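PDB 2QZI: cytosolic protein from Streptococcus thermophilus, which is of unknown function but belongs to the DUF1827 family and folds as a small alpha+beta domain that binds sodium ions in the crystal. Local coordinates for residues M4-H13 with V29-V39. Residues are numbered along the deposited sequence; the frame is centred on the assembly and turned at random.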
HETATM    1  N   MSE A   4     -10.031  -7.866  11.993  1.00 87.36           N
HETATM    2  CA  MSE A   4      -8.670  -7.729  11.481  1.00 86.96           C
HETATM    3  C   MSE A   4      -8.126  -6.289  11.512  1.00 85.62           C
HETATM    4  O   MSE A   4      -8.689  -5.351  10.887  1.00 84.55           O
HETATM    5  CB  MSE A   4      -8.583  -8.311  10.058  1.00 88.24           C
HETATM    6  CG  MSE A   4      -7.274  -8.093   9.383  1.00 88.27           C
HETATM    7 SE   MSE A   4      -7.070  -6.230   8.869  0.60 94.70          SE
HETATM    8  CE  MSE A   4      -8.070  -6.225   7.107  1.00 87.15           C
ATOM      9  N   LYS A   5      -7.022  -6.133  12.230  1.00 83.51           N
ATOM     10  CA  LYS A   5      -6.346  -4.852  12.289  1.00 81.75           C
ATOM     11  C   LYS A   5      -5.043  -4.865  11.446  1.00 79.71           C
ATOM     12  O   LYS A   5      -4.391  -5.892  11.287  1.00 79.75           O
ATOM     13  CB  LYS A   5      -6.106  -4.443  13.773  1.00 81.35           C
ATOM     14  CG  LYS A   5      -6.424  -2.940  14.094  1.00 83.27           C
ATOM     15  CD  LYS A   5      -6.026  -1.894  12.890  1.00 84.12           C
ATOM     16  CE  LYS A   5      -7.256  -1.282  12.171  1.00 82.29           C
ATOM     17  NZ  LYS A   5      -7.199  -1.314  10.668  1.00 84.54           N
ATOM     18  N   LEU A   6      -4.704  -3.710  10.901  1.00 78.58           N
ATOM     19  CA  LEU A   6      -3.427  -3.433  10.205  1.00 76.89           C
ATOM     20  C   LEU A   6      -2.349  -3.237  11.265  1.00 76.54           C
ATOM     21  O   LEU A   6      -2.525  -2.414  12.176  1.00 76.23           O
ATOM     22  CB  LEU A   6      -3.567  -2.163   9.418  1.00 75.61           C
ATOM     23  CG  LEU A   6      -4.176  -2.193   7.978  1.00 76.52           C
ATOM     24  CD1 LEU A   6      -3.191  -2.772   7.009  1.00 72.39           C
ATOM     25  CD2 LEU A   6      -5.467  -2.990   7.951  1.00 72.59           C
ATOM     26  N   ILE A   7      -1.296  -4.052  11.190  1.00 75.94           N
ATOM     27  CA  ILE A   7      -0.149  -4.032  12.111  1.00 73.79           C
ATOM     28  C   ILE A   7       1.046  -3.521  11.234  1.00 74.67           C
ATOM     29  O   ILE A   7       1.331  -4.072  10.155  1.00 73.05           O
ATOM     30  CB  ILE A   7       0.076  -5.427  12.751  1.00 73.86           C
ATOM     31  CG1 ILE A   7      -1.225  -6.025  13.319  1.00 72.93           C
ATOM     32  CG2 ILE A   7       1.173  -5.423  13.878  1.00 71.11           C
ATOM     33  CD1 ILE A   7      -1.385  -5.966  14.888  1.00 73.31           C
ATOM     34  N   ASN A   8       1.672  -2.406  11.647  1.00 74.81           N
ATOM     35  CA  ASN A   8       2.931  -1.942  11.063  1.00 74.26           C
ATOM     36  C   ASN A   8       4.058  -2.957  11.315  1.00 73.19           C
ATOM     37  O   ASN A   8       4.440  -3.145  12.428  1.00 71.60           O
ATOM     38  CB  ASN A   8       3.378  -0.561  11.624  1.00 74.04           C
ATOM     39  CG  ASN A   8       4.409   0.122  10.685  1.00 77.60           C
ATOM     40  OD1 ASN A   8       5.395  -0.496  10.298  1.00 77.41           O
ATOM     41  ND2 ASN A   8       4.124   1.351  10.242  1.00 79.73           N
ATOM     42  N   THR A   9       4.604  -3.579  10.269  1.00 73.09           N
ATOM     43  CA  THR A   9       5.658  -4.617  10.452  1.00 73.33           C
ATOM     44  C   THR A   9       7.011  -4.108   9.831  1.00 74.07           C
ATOM     45  O   THR A   9       7.951  -4.902   9.663  1.00 74.48           O
ATOM     46  CB  THR A   9       5.247  -5.935   9.730  1.00 72.52           C
ATOM     47  OG1 THR A   9       4.920  -5.589   8.377  1.00 72.65           O
ATOM     48  CG2 THR A   9       4.041  -6.588  10.369  1.00 71.12           C
ATOM     49  N   THR A  10       7.103  -2.787   9.525  1.00 73.47           N
ATOM     50  CA  THR A  10       8.307  -2.163   8.949  1.00 72.00           C
ATOM     51  C   THR A  10       9.621  -2.551   9.666  1.00 70.68           C
ATOM     52  O   THR A  10      10.580  -2.942   9.005  1.00 69.75           O
ATOM     53  CB  THR A  10       8.135  -0.629   8.811  1.00 73.24           C
ATOM     54  OG1 THR A  10       6.900  -0.351   8.099  1.00 72.01           O
ATOM     55  CG2 THR A  10       9.287  -0.054   7.970  1.00 74.89           C
ATOM     56  N   TRP A  11       9.631  -2.520  11.004  1.00 68.93           N
ATOM     57  CA  TRP A  11      10.800  -2.864  11.756  1.00 69.15           C
ATOM     58  C   TRP A  11      11.427  -4.224  11.401  1.00 68.72           C
ATOM     59  O   TRP A  11      12.628  -4.420  11.649  1.00 68.94           O
ATOM     60  CB  TRP A  11      10.470  -2.855  13.270  1.00 68.47           C
ATOM     61  CG  TRP A  11       9.590  -4.029  13.629  1.00 69.70           C
ATOM     62  CD1 TRP A  11       8.229  -4.157  13.419  1.00 67.68           C
ATOM     63  CD2 TRP A  11      10.016  -5.245  14.262  1.00 68.25           C
ATOM     64  NE1 TRP A  11       7.805  -5.371  13.863  1.00 71.15           N
ATOM     65  CE2 TRP A  11       8.870  -6.063  14.395  1.00 68.99           C
ATOM     66  CE3 TRP A  11      11.253  -5.732  14.664  1.00 64.72           C
ATOM     67  CZ2 TRP A  11       8.927  -7.349  14.919  1.00 68.47           C
ATOM     68  CZ3 TRP A  11      11.320  -7.022  15.239  1.00 66.37           C
ATOM     69  CH2 TRP A  11      10.154  -7.805  15.366  1.00 67.75           C
ATOM     70  N   THR A  12      10.644  -5.187  10.898  1.00 69.31           N
ATOM     71  CA  THR A  12      11.240  -6.481  10.568  1.00 70.68           C
ATOM     72  C   THR A  12      11.184  -6.648   9.055  1.00 71.17           C
ATOM     73  O   THR A  12      11.203  -7.766   8.616  1.00 72.66           O
ATOM     74  CB  THR A  12      10.471  -7.763  11.116  1.00 71.31           C
ATOM     75  OG1 THR A  12       9.102  -7.621  11.501  1.00 76.46           O
ATOM     76  CG2 THR A  12      11.123  -8.963  11.525  1.00 71.41           C
ATOM     77  N   HIS A  13      11.152  -5.571   8.268  1.00 69.57           N
ATOM     78  CA  HIS A  13      11.240  -5.692   6.820  1.00 72.41           C
ATOM     79  C   HIS A  13      12.280  -4.689   6.302  1.00 72.28           C
ATOM     80  O   HIS A  13      12.026  -3.971   5.333  1.00 75.35           O
ATOM     81  CB  HIS A  13       9.866  -5.443   6.114  1.00 71.75           C
ATOM     82  CG  HIS A  13       8.948  -6.626   6.173  1.00 74.09           C
ATOM     83  ND1 HIS A  13       8.306  -7.002   7.322  1.00 73.59           N
ATOM     84  CD2 HIS A  13       8.546  -7.503   5.214  1.00 74.67           C
ATOM     85  CE1 HIS A  13       7.633  -8.122   7.116  1.00 74.06           C
ATOM     86  NE2 HIS A  13       7.716  -8.408   5.827  1.00 82.08           N
ATOM     87  N   VAL A  29       8.777   3.934   2.517  1.00 73.34           N
ATOM     88  CA  VAL A  29       8.403   2.549   2.336  1.00 73.31           C
ATOM     89  C   VAL A  29       8.039   1.949   3.681  1.00 75.02           C
ATOM     90  O   VAL A  29       8.842   1.948   4.634  1.00 74.74           O
ATOM     91  CB  VAL A  29       9.528   1.670   1.738  1.00 73.45           C
ATOM     92  CG1 VAL A  29       9.000   0.205   1.496  1.00 72.66           C
ATOM     93  CG2 VAL A  29      10.144   2.252   0.420  1.00 73.99           C
ATOM     94  N   GLU A  30       6.827   1.431   3.762  1.00 75.53           N
ATOM     95  CA  GLU A  30       6.388   0.776   4.985  1.00 75.94           C
ATOM     96  C   GLU A  30       5.697  -0.526   4.661  1.00 75.24           C
ATOM     97  O   GLU A  30       5.129  -0.665   3.574  1.00 74.42           O
ATOM     98  CB  GLU A  30       5.429   1.687   5.703  1.00 77.71           C
ATOM     99  CG  GLU A  30       5.996   3.050   5.870  1.00 82.13           C
ATOM    100  CD  GLU A  30       5.299   3.836   6.930  1.00 88.65           C
ATOM    101  OE1 GLU A  30       4.065   3.720   7.068  1.00 89.66           O
ATOM    102  OE2 GLU A  30       5.995   4.623   7.595  1.00 94.22           O
ATOM    103  N   THR A  31       5.792  -1.487   5.562  1.00 74.11           N
ATOM    104  CA  THR A  31       5.075  -2.751   5.375  1.00 74.52           C
ATOM    105  C   THR A  31       4.086  -3.012   6.508  1.00 72.95           C
ATOM    106  O   THR A  31       4.286  -2.578   7.602  1.00 71.53           O
ATOM    107  CB  THR A  31       6.016  -3.958   5.293  1.00 73.90           C
ATOM    108  OG1 THR A  31       6.814  -3.962   6.426  1.00 75.26           O
ATOM    109  CG2 THR A  31       6.938  -3.915   4.061  1.00 75.63           C
ATOM    110  N   TYR A  32       2.963  -3.673   6.189  1.00 74.55           N
ATOM    111  CA  TYR A  32       1.925  -4.008   7.181  1.00 72.17           C
ATOM    112  C   TYR A  32       1.348  -5.395   6.892  1.00 73.40           C
ATOM    113  O   TYR A  32       1.241  -5.814   5.729  1.00 71.61           O
ATOM    114  CB  TYR A  32       0.739  -3.045   7.090  1.00 72.22           C
ATOM    115  CG  TYR A  32       1.050  -1.619   7.439  1.00 75.06           C
ATOM    116  CD1 TYR A  32       0.579  -1.063   8.615  1.00 76.44           C
ATOM    117  CD2 TYR A  32       1.814  -0.793   6.552  1.00 78.29           C
ATOM    118  CE1 TYR A  32       0.859   0.243   8.936  1.00 78.23           C
ATOM    119  CE2 TYR A  32       2.127   0.525   6.902  1.00 76.63           C
ATOM    120  CZ  TYR A  32       1.610   1.028   8.077  1.00 77.24           C
ATOM    121  OH  TYR A  32       1.888   2.330   8.442  1.00 78.80           O
ATOM    122  N   SER A  33       0.974  -6.076   7.972  1.00 73.20           N
ATOM    123  CA  SER A  33       0.094  -7.219   7.976  1.00 76.44           C
ATOM    124  C   SER A  33      -1.371  -6.805   8.148  1.00 77.56           C
ATOM    125  O   SER A  33      -1.698  -5.825   8.815  1.00 78.66           O
ATOM    126  CB  SER A  33       0.423  -8.087   9.202  1.00 78.00           C
ATOM    127  OG  SER A  33       1.429  -8.997   8.801  1.00 83.05           O
ATOM    128  N   ALA A  34      -2.252  -7.574   7.533  1.00 78.55           N
ATOM    129  CA  ALA A  34      -3.678  -7.485   7.712  1.00 77.64           C
ATOM    130  C   ALA A  34      -4.073  -8.975   7.850  1.00 77.38           C
ATOM    131  O   ALA A  34      -4.547  -9.590   6.925  1.00 77.96           O
ATOM    132  CB  ALA A  34      -4.286  -6.782   6.477  1.00 77.63           C
ATOM    133  N   GLY A  35      -3.797  -9.568   9.009  1.00 77.28           N
ATOM    134  CA  GLY A  35      -3.948 -11.026   9.200  1.00 76.65           C
ATOM    135  C   GLY A  35      -2.853 -11.721   8.400  1.00 76.62           C
ATOM    136  O   GLY A  35      -1.684 -11.442   8.618  1.00 77.55           O
ATOM    137  N   ASN A  36      -3.211 -12.594   7.459  1.00 75.56           N
ATOM    138  CA  ASN A  36      -2.198 -13.223   6.589  1.00 74.88           C
ATOM    139  C   ASN A  36      -1.979 -12.534   5.219  1.00 73.37           C
ATOM    140  O   ASN A  36      -1.152 -12.959   4.416  1.00 72.70           O
ATOM    141  CB  ASN A  36      -2.379 -14.744   6.458  1.00 76.29           C
ATOM    142  CG  ASN A  36      -3.823 -15.168   6.126  1.00 78.05           C
ATOM    143  OD1 ASN A  36      -4.554 -14.502   5.401  1.00 80.20           O
ATOM    144  ND2 ASN A  36      -4.211 -16.316   6.654  1.00 80.17           N
ATOM    145  N   THR A  37      -2.711 -11.448   5.012  1.00 71.61           N
ATOM    146  CA  THR A  37      -2.506 -10.528   3.921  1.00 70.08           C
ATOM    147  C   THR A  37      -1.354  -9.556   4.201  1.00 70.75           C
ATOM    148  O   THR A  37      -1.216  -8.994   5.329  1.00 65.51           O
ATOM    149  CB  THR A  37      -3.842  -9.778   3.612  1.00 70.87           C
ATOM    150  OG1 THR A  37      -4.804 -10.712   3.113  1.00 68.58           O
ATOM    151  CG2 THR A  37      -3.671  -8.736   2.551  1.00 67.82           C
ATOM    152  N   ASP A  38      -0.518  -9.345   3.174  1.00 71.58           N
ATOM    153  CA  ASP A  38       0.630  -8.448   3.318  1.00 73.72           C
ATOM    154  C   ASP A  38       0.449  -7.178   2.505  1.00 74.12           C
ATOM    155  O   ASP A  38      -0.019  -7.226   1.396  1.00 73.30           O
ATOM    156  CB  ASP A  38       1.914  -9.061   2.787  1.00 75.33           C
ATOM    157  CG  ASP A  38       2.189 -10.397   3.316  1.00 79.04           C
ATOM    158  OD1 ASP A  38       2.336 -10.528   4.547  1.00 82.24           O
ATOM    159  OD2 ASP A  38       2.219 -11.339   2.459  1.00 87.81           O
ATOM    160  N   VAL A  39       0.894  -6.059   3.069  1.00 74.51           N
ATOM    161  CA  VAL A  39       0.705  -4.762   2.466  1.00 75.69           C
ATOM    162  C   VAL A  39       2.073  -4.113   2.477  1.00 75.05           C
ATOM    163  O   VAL A  39       2.841  -4.262   3.445  1.00 74.98           O
ATOM    164  CB  VAL A  39      -0.370  -3.910   3.231  1.00 76.54           C
ATOM    165  CG1 VAL A  39      -0.648  -2.605   2.547  1.00 69.22           C
ATOM    166  CG2 VAL A  39      -1.696  -4.684   3.354  1.00 76.67           C
TER
HETATM  167  O   HOH W   1      -2.931  -7.820  11.064  1.00 60.60           O
HETATM  168  O   HOH W   2       6.921   2.790   9.921  1.00 54.33           O
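Ile7 and Ser33 face each other as an antiparallel hydrogen-bonded pair: Ile7 N gives a nearly straight bond to Ser33 O (3.0 Å, 165°), and Ser33 N returns one to Ile7 O. Two residues on, Thr9 N donates to Thr31 O at 2.9 Å. There strand 6-8 ends, and side chains take over from the backbone. Thr31 N finds its acceptor in Thr10 OG1 (3.0 Å), a hydroxyl that itself donates to Asn8 OD1 at 2.7 Å. The same OD1 also accepts Thr10 N in the carbonyl plane, closing an Asx turn; asparagine suits the place because its short side chain puts a carbonyl oxygen within reach of the N-H two residues ahead. With CG anti to the backbone N (chi1 -161°), Asn8 CG sits over one face of the Tyr32 ring, the amide inclined 48° to it. Threonine suits positions 9 and 31, since its hydroxyl can bond while its methyl packs: Thr9 OG1 and Thr31 OG1 are hydrogen-bonded at 3.2 Å, and Thr31 CB lies over a face of the His13 ring. His13 ND1 and Thr12 N both donate to Thr9 O, from opposite faces of its carbonyl plane. The selenium of selenomethionine Met4 packs on Ala34 CB (3.7 Å). The Tyr32 hydroxyl donates to Glu30 OE1 and is also bonded to Lys75. Gly35, lacking a side chain, readily takes the positive phi of the type II' turn into strand 37-44. Strand 6-8 is an outermost strand of the six-stranded antiparallel sheet; Leu6 and Tyr32 meet Phe70 and Phe71 of helix 61-74, while Thr31 and Thr10 touch helix 14-23 through Leu16 and Val17.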